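Local coordinates for protein pectinesterase A (Erwinia chrysanthemi, PDB 2NTB) that hydrolyses the methyl esters of pectin, releasing methanol and leaving de-esterified galacturonan (pectate), the first step in maceration and soft-rotting of plant tissue, at residues G205-P210 with Y239-P244; Y152-Y157 with T173-F178; N41-E46 with V66-T71; G160-F165 with D180-F185. All coordinates share one frame; numbering follows the deposited sequence.

Contact 1. Residues G205-P210 with Y239-P244. With ADA (alpha-D-galactopyranuronic acid), chain C; ADA (alpha-D-galactopyranuronic acid), chain B.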
# COMPACT_ATOMS: atom_id res chain seq x y z
N GLY A 205 -7.99 8.73 9.84
CA GLY A 205 -7.05 7.73 9.39
C GLY A 205 -5.59 8.08 9.52
O GLY A 205 -5.23 9.07 10.16
N TYR A 206 -4.77 7.23 8.92
CA TYR A 206 -3.30 7.35 8.96
C TYR A 206 -2.77 6.92 7.61
O TYR A 206 -3.10 5.84 7.13
CB TYR A 206 -2.69 6.49 10.08
CG TYR A 206 -3.46 6.57 11.39
CD1 TYR A 206 -4.53 5.70 11.64
CD2 TYR A 206 -3.15 7.53 12.35
CE1 TYR A 206 -5.26 5.79 12.84
CE2 TYR A 206 -3.86 7.63 13.54
CZ TYR A 206 -4.92 6.75 13.77
OH TYR A 206 -5.63 6.83 14.95
N LEU A 207 -1.95 7.77 7.00
CA LEU A 207 -1.34 7.45 5.72
C LEU A 207 -0.47 6.20 5.80
O LEU A 207 -0.54 5.33 4.93
CB LEU A 207 -0.50 8.62 5.24
CG LEU A 207 -1.17 9.74 4.45
CD1 LEU A 207 -2.19 10.51 5.28
CD2 LEU A 207 -0.08 10.66 3.94
N THR A 208 0.38 6.14 6.82
CA THR A 208 1.32 5.02 6.92
C THR A 208 1.29 4.34 8.28
O THR A 208 0.99 4.97 9.30
CB THR A 208 2.77 5.48 6.60
OG1 THR A 208 3.26 6.32 7.66
CG2 THR A 208 2.82 6.24 5.25
N ALA A 209 1.58 3.04 8.28
CA ALA A 209 1.83 2.31 9.52
C ALA A 209 3.01 1.41 9.25
O ALA A 209 2.84 0.24 8.89
CB ALA A 209 0.62 1.50 9.96
N PRO A 210 4.24 1.96 9.38
CA PRO A 210 5.41 1.17 9.07
C PRO A 210 5.77 0.24 10.22
O PRO A 210 5.61 0.61 11.40
CB PRO A 210 6.49 2.23 8.88
CG PRO A 210 6.11 3.31 9.82
CD PRO A 210 4.60 3.33 9.80
N TYR A 239 -6.18 13.44 9.75
CA TYR A 239 -5.29 12.36 9.29
C TYR A 239 -3.88 12.47 9.83
O TYR A 239 -3.27 13.53 9.79
CB TYR A 239 -5.23 12.34 7.77
CG TYR A 239 -6.26 11.42 7.15
CD1 TYR A 239 -7.57 11.86 6.95
CD2 TYR A 239 -5.93 10.12 6.77
CE1 TYR A 239 -8.52 11.02 6.36
CE2 TYR A 239 -6.86 9.28 6.20
CZ TYR A 239 -8.17 9.73 6.00
OH TYR A 239 -9.11 8.91 5.43
N GLY A 240 -3.36 11.34 10.32
CA GLY A 240 -1.96 11.25 10.74
C GLY A 240 -1.07 10.85 9.57
O GLY A 240 -1.52 10.16 8.65
N LEU A 241 0.18 11.30 9.60
CA LEU A 241 1.16 10.95 8.57
C LEU A 241 1.60 9.50 8.72
O LEU A 241 1.96 8.84 7.74
CB LEU A 241 2.39 11.84 8.68
CG LEU A 241 2.24 13.31 8.30
CD1 LEU A 241 3.49 14.08 8.68
CD2 LEU A 241 1.95 13.43 6.83
N GLY A 242 1.58 9.04 9.95
CA GLY A 242 1.93 7.67 10.27
C GLY A 242 1.72 7.39 11.74
O GLY A 242 1.68 8.31 12.57
N ARG A 243 1.57 6.10 12.06
CA ARG A 243 1.63 5.61 13.44
C ARG A 243 2.46 4.30 13.44
O ARG A 243 2.55 3.64 12.41
CB ARG A 243 0.22 5.43 14.02
CG ARG A 243 -0.66 4.43 13.31
CD ARG A 243 -2.06 4.36 13.93
NE ARG A 243 -2.86 3.34 13.25
CZ ARG A 243 -3.95 2.76 13.76
NH1 ARG A 243 -4.41 3.10 14.96
NH2 ARG A 243 -4.58 1.85 13.05
N PRO A 244 3.10 3.97 14.58
CA PRO A 244 4.08 2.87 14.58
C PRO A 244 3.44 1.49 14.74
O PRO A 244 3.01 1.14 15.84
CB PRO A 244 4.98 3.19 15.79
CG PRO A 244 4.41 4.47 16.42
CD PRO A 244 3.01 4.60 15.91
C1 ADA C . -8.18 1.89 13.90
C2 ADA C . -8.66 0.79 12.95
C3 ADA C . -9.03 -0.46 13.75
C4 ADA C . -7.93 -0.87 14.74
C5 ADA C . -7.44 0.32 15.56
C6 ADA C . -6.25 -0.06 16.40
O2 ADA C . -9.80 1.25 12.22
O3 ADA C . -9.36 -1.54 12.86
O4 ADA C . -6.82 -1.46 14.04
O5 ADA C . -7.09 1.41 14.69
O6B ADA C . -5.26 0.69 16.41
O6A ADA C . -6.30 -1.13 17.06
C1 ADA B . -10.20 3.47 17.93
C2 ADA B . -8.78 3.73 17.40
C3 ADA B . -8.82 4.53 16.09
C4 ADA B . -9.74 3.85 15.08
C5 ADA B . -11.14 3.66 15.68
C6 ADA B . -12.05 2.97 14.69
O1 ADA B . -10.76 4.67 18.48
O2 ADA B . -8.01 4.43 18.38
O3 ADA B . -7.51 4.69 15.53
O4 ADA B . -9.19 2.59 14.65
O5 ADA B . -11.06 2.92 16.91
O6B ADA B . -12.41 1.79 14.92
O6A ADA B . -12.41 3.59 13.66
O HOH W 1 -3.82 5.38 16.95

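Contact 2. Residues Y152-Y157 with T173-F178. With ADA (alpha-D-galactopyranuronic acid), chain D; ADA (alpha-D-galactopyranuronic acid), chain C.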
# COMPACT_ATOMS: atom_id res chain seq x y z
N TYR A 152 -9.70 1.23 1.31
CA TYR A 152 -9.91 2.06 2.49
C TYR A 152 -8.87 1.70 3.54
O TYR A 152 -7.79 2.30 3.56
CB TYR A 152 -11.34 1.92 3.00
CG TYR A 152 -12.39 2.46 2.04
CD1 TYR A 152 -12.81 3.79 2.11
CD2 TYR A 152 -12.96 1.64 1.05
CE1 TYR A 152 -13.79 4.29 1.23
CE2 TYR A 152 -13.93 2.12 0.18
CZ TYR A 152 -14.34 3.44 0.27
OH TYR A 152 -15.30 3.90 -0.59
N GLN A 153 -9.17 0.73 4.39
CA GLN A 153 -8.22 0.29 5.41
C GLN A 153 -7.20 -0.65 4.77
O GLN A 153 -7.58 -1.61 4.09
CB GLN A 153 -8.95 -0.37 6.59
CG GLN A 153 -8.05 -0.83 7.74
CD GLN A 153 -8.82 -1.18 9.01
OE1 GLN A 153 -10.05 -1.11 9.04
NE2 GLN A 153 -8.11 -1.55 10.06
N ASP A 154 -5.91 -0.35 4.98
CA ASP A 154 -4.80 -1.26 4.60
C ASP A 154 -4.66 -1.46 3.09
O ASP A 154 -4.37 -2.56 2.61
CB ASP A 154 -4.94 -2.63 5.29
CG ASP A 154 -4.57 -2.60 6.76
OD1 ASP A 154 -4.50 -1.51 7.37
OD2 ASP A 154 -4.34 -3.69 7.32
N THR A 155 -4.83 -0.38 2.33
CA THR A 155 -4.78 -0.48 0.88
C THR A 155 -3.51 -1.17 0.37
O THR A 155 -3.59 -2.13 -0.38
CB THR A 155 -4.95 0.91 0.22
OG1 THR A 155 -6.22 1.47 0.61
CG2 THR A 155 -4.89 0.79 -1.29
N LEU A 156 -2.35 -0.68 0.79
CA LEU A 156 -1.08 -1.22 0.31
C LEU A 156 -0.23 -1.81 1.43
O LEU A 156 0.12 -1.14 2.40
CB LEU A 156 -0.29 -0.15 -0.44
CG LEU A 156 1.15 -0.46 -0.87
CD1 LEU A 156 1.23 -1.62 -1.88
CD2 LEU A 156 1.80 0.80 -1.44
N TYR A 157 0.10 -3.09 1.26
CA TYR A 157 0.84 -3.87 2.23
C TYR A 157 2.21 -4.15 1.61
O TYR A 157 2.30 -4.89 0.63
CB TYR A 157 0.11 -5.20 2.46
CG TYR A 157 0.53 -6.04 3.66
CD1 TYR A 157 1.69 -5.76 4.40
CD2 TYR A 157 -0.23 -7.16 4.03
CE1 TYR A 157 2.05 -6.56 5.48
CE2 TYR A 157 0.13 -7.96 5.10
CZ TYR A 157 1.27 -7.66 5.82
OH TYR A 157 1.61 -8.46 6.88
N THR A 173 -7.87 5.03 3.99
CA THR A 173 -8.24 5.63 5.26
C THR A 173 -7.19 5.29 6.31
O THR A 173 -6.26 6.07 6.55
CB THR A 173 -9.65 5.17 5.69
OG1 THR A 173 -9.73 3.73 5.66
CG2 THR A 173 -10.72 5.75 4.75
N VAL A 174 -7.33 4.11 6.91
CA VAL A 174 -6.52 3.71 8.05
C VAL A 174 -5.35 2.82 7.63
O VAL A 174 -5.55 1.74 7.06
CB VAL A 174 -7.37 2.95 9.10
CG1 VAL A 174 -6.48 2.29 10.13
CG2 VAL A 174 -8.37 3.89 9.77
N ASP A 175 -4.14 3.30 7.93
CA ASP A 175 -2.88 2.58 7.66
C ASP A 175 -2.80 2.13 6.20
O ASP A 175 -2.49 0.96 5.93
CB ASP A 175 -2.78 1.34 8.57
CG ASP A 175 -2.83 1.68 10.05
OD1 ASP A 175 -2.70 2.85 10.44
OD2 ASP A 175 -2.98 0.74 10.84
N PHE A 176 -3.07 3.04 5.26
CA PHE A 176 -3.23 2.60 3.87
C PHE A 176 -1.93 2.31 3.13
O PHE A 176 -1.94 1.72 2.06
CB PHE A 176 -4.29 3.41 3.09
CG PHE A 176 -3.92 4.83 2.78
CD1 PHE A 176 -3.16 5.14 1.65
CD2 PHE A 176 -4.41 5.88 3.56
CE1 PHE A 176 -2.86 6.46 1.32
CE2 PHE A 176 -4.12 7.20 3.25
CZ PHE A 176 -3.34 7.49 2.13
N ILE A 177 -0.81 2.69 3.74
CA ILE A 177 0.51 2.18 3.34
C ILE A 177 1.12 1.62 4.61
O ILE A 177 1.36 2.36 5.57
CB ILE A 177 1.44 3.27 2.79
CG1 ILE A 177 0.83 3.93 1.55
CG2 ILE A 177 2.82 2.66 2.46
CD1 ILE A 177 1.64 5.14 1.04
N PHE A 178 1.33 0.31 4.63
CA PHE A 178 1.77 -0.34 5.85
C PHE A 178 2.68 -1.53 5.58
O PHE A 178 2.66 -2.11 4.50
CB PHE A 178 0.56 -0.72 6.73
CG PHE A 178 -0.17 -1.95 6.27
CD1 PHE A 178 -1.00 -1.92 5.15
CD2 PHE A 178 -0.07 -3.14 6.99
CE1 PHE A 178 -1.69 -3.05 4.75
CE2 PHE A 178 -0.76 -4.29 6.58
CZ PHE A 178 -1.57 -4.25 5.47
C1 ADA D . -6.63 -2.82 13.60
C2 ADA D . -5.69 -3.63 14.49
C3 ADA D . -4.26 -3.07 14.39
C4 ADA D . -3.83 -2.99 12.92
C5 ADA D . -4.82 -2.11 12.16
C6 ADA D . -4.50 -1.94 10.70
O2 ADA D . -6.17 -3.55 15.84
O3 ADA D . -3.34 -3.84 15.17
O4 ADA D . -3.86 -4.30 12.34
O5 ADA D . -6.12 -2.71 12.26
O6B ADA D . -3.30 -1.77 10.33
O6A ADA D . -5.46 -1.96 9.90
C1 ADA C . -8.18 1.89 13.90
C2 ADA C . -8.66 0.79 12.95
C3 ADA C . -9.03 -0.46 13.75
C4 ADA C . -7.93 -0.87 14.74
C5 ADA C . -7.44 0.32 15.56
C6 ADA C . -6.25 -0.06 16.40
O2 ADA C . -9.80 1.25 12.22
O3 ADA C . -9.36 -1.54 12.86
O4 ADA C . -6.82 -1.46 14.04
O5 ADA C . -7.09 1.41 14.69
O6B ADA C . -5.26 0.69 16.41
O6A ADA C . -6.30 -1.13 17.06

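Contact 3. Residues N41-E46 with V66-T71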
# COMPACT_ATOMS: atom_id res chain seq x y z
N ASN A 41 -8.24 -1.91 -21.83
CA ASN A 41 -9.29 -1.28 -21.03
C ASN A 41 -10.44 -2.22 -20.70
O ASN A 41 -10.94 -2.94 -21.57
CB ASN A 41 -9.83 -0.03 -21.74
CG ASN A 41 -8.87 1.14 -21.67
OD1 ASN A 41 -8.00 1.21 -20.80
ND2 ASN A 41 -9.02 2.07 -22.60
N GLY A 42 -10.83 -2.21 -19.43
CA GLY A 42 -11.91 -3.06 -18.93
C GLY A 42 -11.72 -3.34 -17.46
O GLY A 42 -10.62 -3.12 -16.90
N VAL A 43 -12.78 -3.79 -16.81
CA VAL A 43 -12.70 -4.14 -15.40
C VAL A 43 -12.59 -5.65 -15.26
O VAL A 43 -13.52 -6.39 -15.60
CB VAL A 43 -13.90 -3.60 -14.58
CG1 VAL A 43 -13.79 -4.02 -13.12
CG2 VAL A 43 -13.97 -2.09 -14.70
N TYR A 44 -11.44 -6.10 -14.78
CA TYR A 44 -11.16 -7.52 -14.64
C TYR A 44 -11.32 -7.95 -13.19
O TYR A 44 -10.52 -7.58 -12.32
CB TYR A 44 -9.76 -7.85 -15.19
CG TYR A 44 -9.60 -7.44 -16.64
CD1 TYR A 44 -9.28 -6.14 -16.98
CD2 TYR A 44 -9.79 -8.37 -17.67
CE1 TYR A 44 -9.15 -5.75 -18.31
CE2 TYR A 44 -9.65 -7.99 -19.00
CZ TYR A 44 -9.33 -6.68 -19.32
OH TYR A 44 -9.19 -6.29 -20.63
N ASN A 45 -12.38 -8.72 -12.94
CA ASN A 45 -12.70 -9.20 -11.61
C ASN A 45 -11.91 -10.48 -11.28
O ASN A 45 -12.43 -11.60 -11.36
CB ASN A 45 -14.21 -9.40 -11.44
CG ASN A 45 -14.61 -9.84 -10.02
OD1 ASN A 45 -15.64 -10.50 -9.83
ND2 ASN A 45 -13.80 -9.48 -9.02
N GLU A 46 -10.65 -10.28 -10.92
CA GLU A 46 -9.73 -11.37 -10.66
C GLU A 46 -8.90 -11.09 -9.42
O GLU A 46 -8.57 -9.93 -9.11
CB GLU A 46 -8.78 -11.58 -11.85
CG GLU A 46 -9.47 -11.86 -13.18
CD GLU A 46 -8.49 -12.06 -14.32
OE1 GLU A 46 -7.57 -12.89 -14.17
OE2 GLU A 46 -8.64 -11.39 -15.36
N VAL A 66 -8.46 -1.97 -15.22
CA VAL A 66 -8.68 -2.18 -13.79
C VAL A 66 -8.67 -3.65 -13.39
O VAL A 66 -9.32 -4.50 -14.03
CB VAL A 66 -10.03 -1.52 -13.30
CG1 VAL A 66 -10.18 -1.65 -11.77
CG2 VAL A 66 -10.14 -0.05 -13.72
N ILE A 67 -7.93 -3.97 -12.33
CA ILE A 67 -7.97 -5.29 -11.70
C ILE A 67 -8.59 -5.14 -10.32
O ILE A 67 -8.04 -4.47 -9.44
CB ILE A 67 -6.56 -5.92 -11.57
CG1 ILE A 67 -5.81 -5.84 -12.90
CG2 ILE A 67 -6.67 -7.37 -11.07
CD1 ILE A 67 -4.31 -6.16 -12.82
N ALA A 68 -9.75 -5.78 -10.13
CA ALA A 68 -10.58 -5.54 -8.96
C ALA A 68 -11.24 -6.79 -8.37
O ALA A 68 -11.72 -7.67 -9.09
CB ALA A 68 -11.65 -4.50 -9.29
N ALA A 69 -11.22 -6.87 -7.04
CA ALA A 69 -11.97 -7.87 -6.29
C ALA A 69 -12.31 -7.31 -4.91
O ALA A 69 -11.61 -6.45 -4.38
CB ALA A 69 -11.19 -9.17 -6.16
N ALA A 70 -13.39 -7.80 -4.32
CA ALA A 70 -13.81 -7.33 -3.01
C ALA A 70 -13.62 -8.43 -1.97
O ALA A 70 -14.30 -9.46 -2.01
CB ALA A 70 -15.27 -6.85 -3.05
N THR A 71 -12.67 -8.21 -1.07
CA THR A 71 -12.36 -9.15 0.00
C THR A 71 -11.83 -8.40 1.22
O THR A 71 -10.82 -7.70 1.13
CB THR A 71 -11.28 -10.21 -0.42
OG1 THR A 71 -11.45 -10.58 -1.79
CG2 THR A 71 -11.35 -11.45 0.46
O HOH W 2 -14.65 -9.83 -5.72

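Contact 4. Residues G160-F165 with D180-F185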
# COMPACT_ATOMS: atom_id res chain seq x y z
N GLY A 160 9.09 -6.98 3.32
CA GLY A 160 10.31 -7.65 2.93
C GLY A 160 11.26 -6.77 2.17
O GLY A 160 11.99 -5.97 2.77
N GLY A 161 11.24 -6.91 0.85
CA GLY A 161 12.24 -6.32 -0.01
C GLY A 161 11.95 -4.91 -0.44
O GLY A 161 11.28 -4.14 0.27
N ARG A 162 12.45 -4.57 -1.62
CA ARG A 162 12.35 -3.22 -2.14
C ARG A 162 11.24 -3.13 -3.16
O ARG A 162 11.08 -4.01 -4.00
CB ARG A 162 13.67 -2.77 -2.77
CG ARG A 162 14.87 -2.93 -1.86
CD ARG A 162 15.74 -4.07 -2.35
NE ARG A 162 16.85 -3.54 -3.10
CZ ARG A 162 17.68 -4.25 -3.86
NH1 ARG A 162 17.53 -5.56 -4.03
NH2 ARG A 162 18.66 -3.62 -4.47
N SER A 163 10.48 -2.04 -3.07
CA SER A 163 9.48 -1.70 -4.06
C SER A 163 9.60 -0.21 -4.38
O SER A 163 10.03 0.58 -3.53
CB SER A 163 8.06 -2.05 -3.58
OG SER A 163 7.81 -1.50 -2.31
N PHE A 164 9.23 0.14 -5.60
CA PHE A 164 9.24 1.53 -6.08
C PHE A 164 7.92 1.86 -6.76
O PHE A 164 7.50 1.17 -7.69
CB PHE A 164 10.40 1.73 -7.07
CG PHE A 164 10.51 3.14 -7.62
CD1 PHE A 164 10.48 4.25 -6.78
CD2 PHE A 164 10.67 3.36 -8.99
CE1 PHE A 164 10.60 5.55 -7.28
CE2 PHE A 164 10.79 4.66 -9.52
CZ PHE A 164 10.75 5.76 -8.66
N PHE A 165 7.28 2.93 -6.29
CA PHE A 165 6.03 3.43 -6.86
C PHE A 165 6.25 4.82 -7.46
O PHE A 165 6.67 5.74 -6.76
CB PHE A 165 4.93 3.48 -5.80
CG PHE A 165 4.62 2.14 -5.19
CD1 PHE A 165 5.43 1.61 -4.18
CD2 PHE A 165 3.53 1.38 -5.64
CE1 PHE A 165 5.15 0.36 -3.62
CE2 PHE A 165 3.24 0.13 -5.09
CZ PHE A 165 4.06 -0.39 -4.08
N ASP A 180 6.74 -3.66 6.51
CA ASP A 180 8.13 -3.57 6.93
C ASP A 180 9.10 -3.44 5.76
O ASP A 180 10.32 -3.38 5.96
CB ASP A 180 8.49 -4.82 7.71
CG ASP A 180 8.39 -6.06 6.86
OD1 ASP A 180 7.26 -6.50 6.55
OD2 ASP A 180 9.43 -6.60 6.49
N GLY A 181 8.56 -3.42 4.55
CA GLY A 181 9.37 -3.32 3.33
C GLY A 181 10.08 -1.99 3.15
O GLY A 181 9.84 -1.03 3.89
N THR A 182 11.02 -1.98 2.21
CA THR A 182 11.61 -0.73 1.73
C THR A 182 10.76 -0.32 0.54
O THR A 182 10.79 -0.96 -0.51
CB THR A 182 13.09 -0.89 1.31
OG1 THR A 182 13.86 -1.31 2.44
CG2 THR A 182 13.67 0.43 0.79
N ALA A 183 9.97 0.73 0.72
CA ALA A 183 9.07 1.16 -0.33
C ALA A 183 9.28 2.64 -0.58
O ALA A 183 9.13 3.45 0.34
CB ALA A 183 7.63 0.86 0.06
N LEU A 184 9.69 2.96 -1.80
CA LEU A 184 9.94 4.34 -2.22
C LEU A 184 8.80 4.81 -3.10
O LEU A 184 8.40 4.10 -4.02
CB LEU A 184 11.28 4.44 -2.97
CG LEU A 184 11.67 5.78 -3.59
CD1 LEU A 184 11.84 6.85 -2.52
CD2 LEU A 184 12.97 5.61 -4.35
N PHE A 185 8.27 6.00 -2.82
CA PHE A 185 7.15 6.57 -3.58
C PHE A 185 7.58 7.91 -4.13
O PHE A 185 7.89 8.82 -3.36
CB PHE A 185 5.93 6.76 -2.66
CG PHE A 185 5.50 5.50 -1.95
CD1 PHE A 185 6.14 5.10 -0.77
CD2 PHE A 185 4.48 4.71 -2.45
CE1 PHE A 185 5.75 3.92 -0.12
CE2 PHE A 185 4.09 3.53 -1.80
CZ PHE A 185 4.73 3.14 -0.64
O HOH W 3 14.03 -4.08 2.65

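Contact 1. Residues G205-P210 with Y239-P244
Residues 205-210 and 239-244 run side by side in parallel, with Gly205 paired to Tyr239 and Tyr206 to Gly240, and both segments turn a corner, at Leu207 and Leu241. Gly240 N donates to Gly205 O, and Leu207 N donates to Gly240 O at 2.9 Å. Past the corner, Arg243 N donates to Thr208 O.

The main side-chain contact is Arg243 on Tyr206. The guanidinium lies flat on the ring, with the planes 5° apart and the centres 4.1 Å apart. Arg243 CD sits over the middle of the same ring, 3.4 Å from its centroid. The arginine chain is extended from CG to NE, which carries the charged end along the ring toward the sugar. Arg243 NH2 donates to O5 of the chain C galacturonate at 3.0 Å, and O5 lies in the guanidinium plane. Tyr206 OH is 2.9 Å from O3 of the chain B galacturonate, a hydrogen bond whose direction is open. A water links Tyr206 OH to Arg243 NH1. Tyr206 and Arg243 both bind substrate, and Arg243 NE also forms a salt bridge with the nucleophile Asp175.

Elsewhere, Thr208 OG1 donates to a lone pair of Leu241 O, 2.8 Å away, with chi1 at 70° placing OG1 between the backbone N and carbonyl carbon. OG1 is also hydrogen-bonded to Thr265 OG1. Gly205 lies against the Tyr239 ring, its N over the ring centre. Tyr239 OH bonds to Arg193 O.

Strand 205-210 lies between strands 178-179 and 239-242 in a parallel sheet. Strand 276-278 flanks strand 239-242. Leu207 and Leu241 pack on Phe267 of strand 264-268.

Contact 2. Residues Y152-Y157 with T173-F178
Phe178 overlaps the ring of Tyr157 in an offset stack, with centroids 4.3 Å apart and planes at 22°. The pair belongs to two successive turns of the right-handed parallel beta-helix of pectinesterases. Tyr157 CG approaches Phe178 CZ to 3.3 Å. On the opposite face of the Phe178 ring lies the Asp154 carboxylate, tilted 30° to the ring, with OD2 toward the rim. The phenylalanine is thus held between Tyr157 and the proton donor. Its CG stands between the backbone N and the carbonyl carbon, which swings the ring back over residues 154-157.

Backbone bonds tie the turns together. Asp154 N donates to Val174 O, Leu156 N to Phe176 O, and Phe178 N to Leu156 O. Thr173 N reaches Tyr152 O from well above the carbonyl plane.

This contact builds the catalytic centre. Asp154 and the nucleophile Asp175, whose OD1 is paired with Arg243, face the same sugar carboxylate, that of the chain D galacturonate. Asp154 OD1 is 2.7 Å from its O6A, and Asp175 OD2 is 2.6 Å from its O6B. The two aspartates come within 4.4 Å of each other, OD1 of Asp154 to OD2 of Asp175.

Gln153, the transition-state stabiliser, has an extended chain with CG opposite the backbone N. Its OE1 is bonded to Thr128. Its NE2 gives two hydrogen bonds: 2.7 Å to O6A of the chain D galacturonate, nearly straight at 170°, and 3.1 Å to O3 of the chain C galacturonate.

Contact 3. Residues N41-E46 with V66-T71
Ala68 O accepts the amide of Asn45, with ND2 at 2.8 Å and an N-H...O angle of 160°. The oxygen lies close to the amide plane of Asn45, while ND2 is somewhat tilted from the Ala68 carbonyl plane. Asn45 CA lies 3.1 Å from Ala68 O in a CA-H...O contact. The side chain gets there because CG stands opposite the backbone N (chi1 -177°), and the amide then folds back over residues 68-69. ND2 also comes to 3.9 Å from Ala69 CB. A water accepts from Ala70 N and, weakly, from Asn45 ND2. Asn45 is the centre of an inverse gamma turn. Its side-chain amide adds a bond to Ala68 O beyond the backbone pairing.

Before the turn the backbones pair in parallel. Val66 N donates to Gly42 O, Tyr44 N to Val66 O at 2.8 Å, and Ala68 N to Tyr44 O.

On one face Val43 lies beside Val66 and Ala68, with Val43 CG2 4.2 Å from Val66 CB. Arg106 of strand 103-107 touches all three. On the other face are Tyr44 and Ile67, both against Ile21 of helix 21-26. Val66 O lies at the edge of the Tyr44 ring, 3.4 Å from CD1. Tyr44 OH bonds to Lys40 O, and Lys10 makes a cation-pi contact with the ring. The carboxylate of Glu46 accepts from Ile21 N and Ala22 N, at the start of that helix.

Strand 42-44 is the outermost strand of its parallel sheet, followed by 65-69 and 103-107. This pairing of successive turns is characteristic of the pectinesterase beta-helix, here far from the catalytic centre.

Contact 4. Residues G160-F165 with D180-F185
Phe165 and Phe185 lie side by side on one face of the strand pair, pointing the same way with their rings near parallel, 11° apart. The rings are slid past each other, with centroids 4.9 Å apart, so they barely overlap. Phe165 CD1 and Phe185 CE2 approach to 3.3 Å. In both, CG stands anti to the carbonyl carbon, which gives the rings this common lean. Ser163 OG lies 3.3 Å from Ala183 CB on the same face. On the other face Phe164 lies alongside Leu184, with Phe164 CD1 3.7 Å from Leu184 CG, and Arg162 CG lies beside Thr182 CB.

The backbone hydrogen bonds are those of a regular parallel pair. Thr182 N donates to Gly161 O, Ser163 N to Thr182 O, Leu184 N to Ser163 O, and Phe165 N to Leu184 O. The last is 2.8 Å and nearly straight at 173°.

Polar side-chain contacts gather at the start of the pair. Gly160 N donates to Asp180 OD2, 3.2 Å away, from above the carboxylate plane. Asp180 OD1 is held by Ser159. One water donates to both Gly160 O and Thr182 OG1, and OG1 is also hydrogen-bonded to Tyr218 O. Arg162 is bent away, and its guanidinium forms salt bridges with Asp140 and Asp336.

Phe165 stacks on Phe144 of the neighbouring strand 142-144. Helix 330-334 covers the face of Phe164, Thr182 and Leu184. Like residues aligned at equivalent positions of successive turns, here Phe144, Phe165 and Phe185, are characteristic of parallel beta-helices.

How the contacts relate
All four contacts join parallel strands or adjoining turns of one beta-helix. Along the chain contact 3 comes first. Contacts 2 and 4 then interleave, strand 156-158 leading directly to strand 162-166, and contact 1 closes the series. Contacts 1 and 2 have centres about 9 Å apart and meet through Arg243 and Asp175, so together they supply the catalytic residues and part of the substrate site. Contact 4 lies about 14 Å from contact 2, centre to centre, in the ten-strand sheet. Its Phe165 and Phe185 pack against Leu156, linking the interior to the catalytic turns. Contact 3 edges the eight-strand sheet, about 27 Å from contact 1 between centres, across the chain's centre.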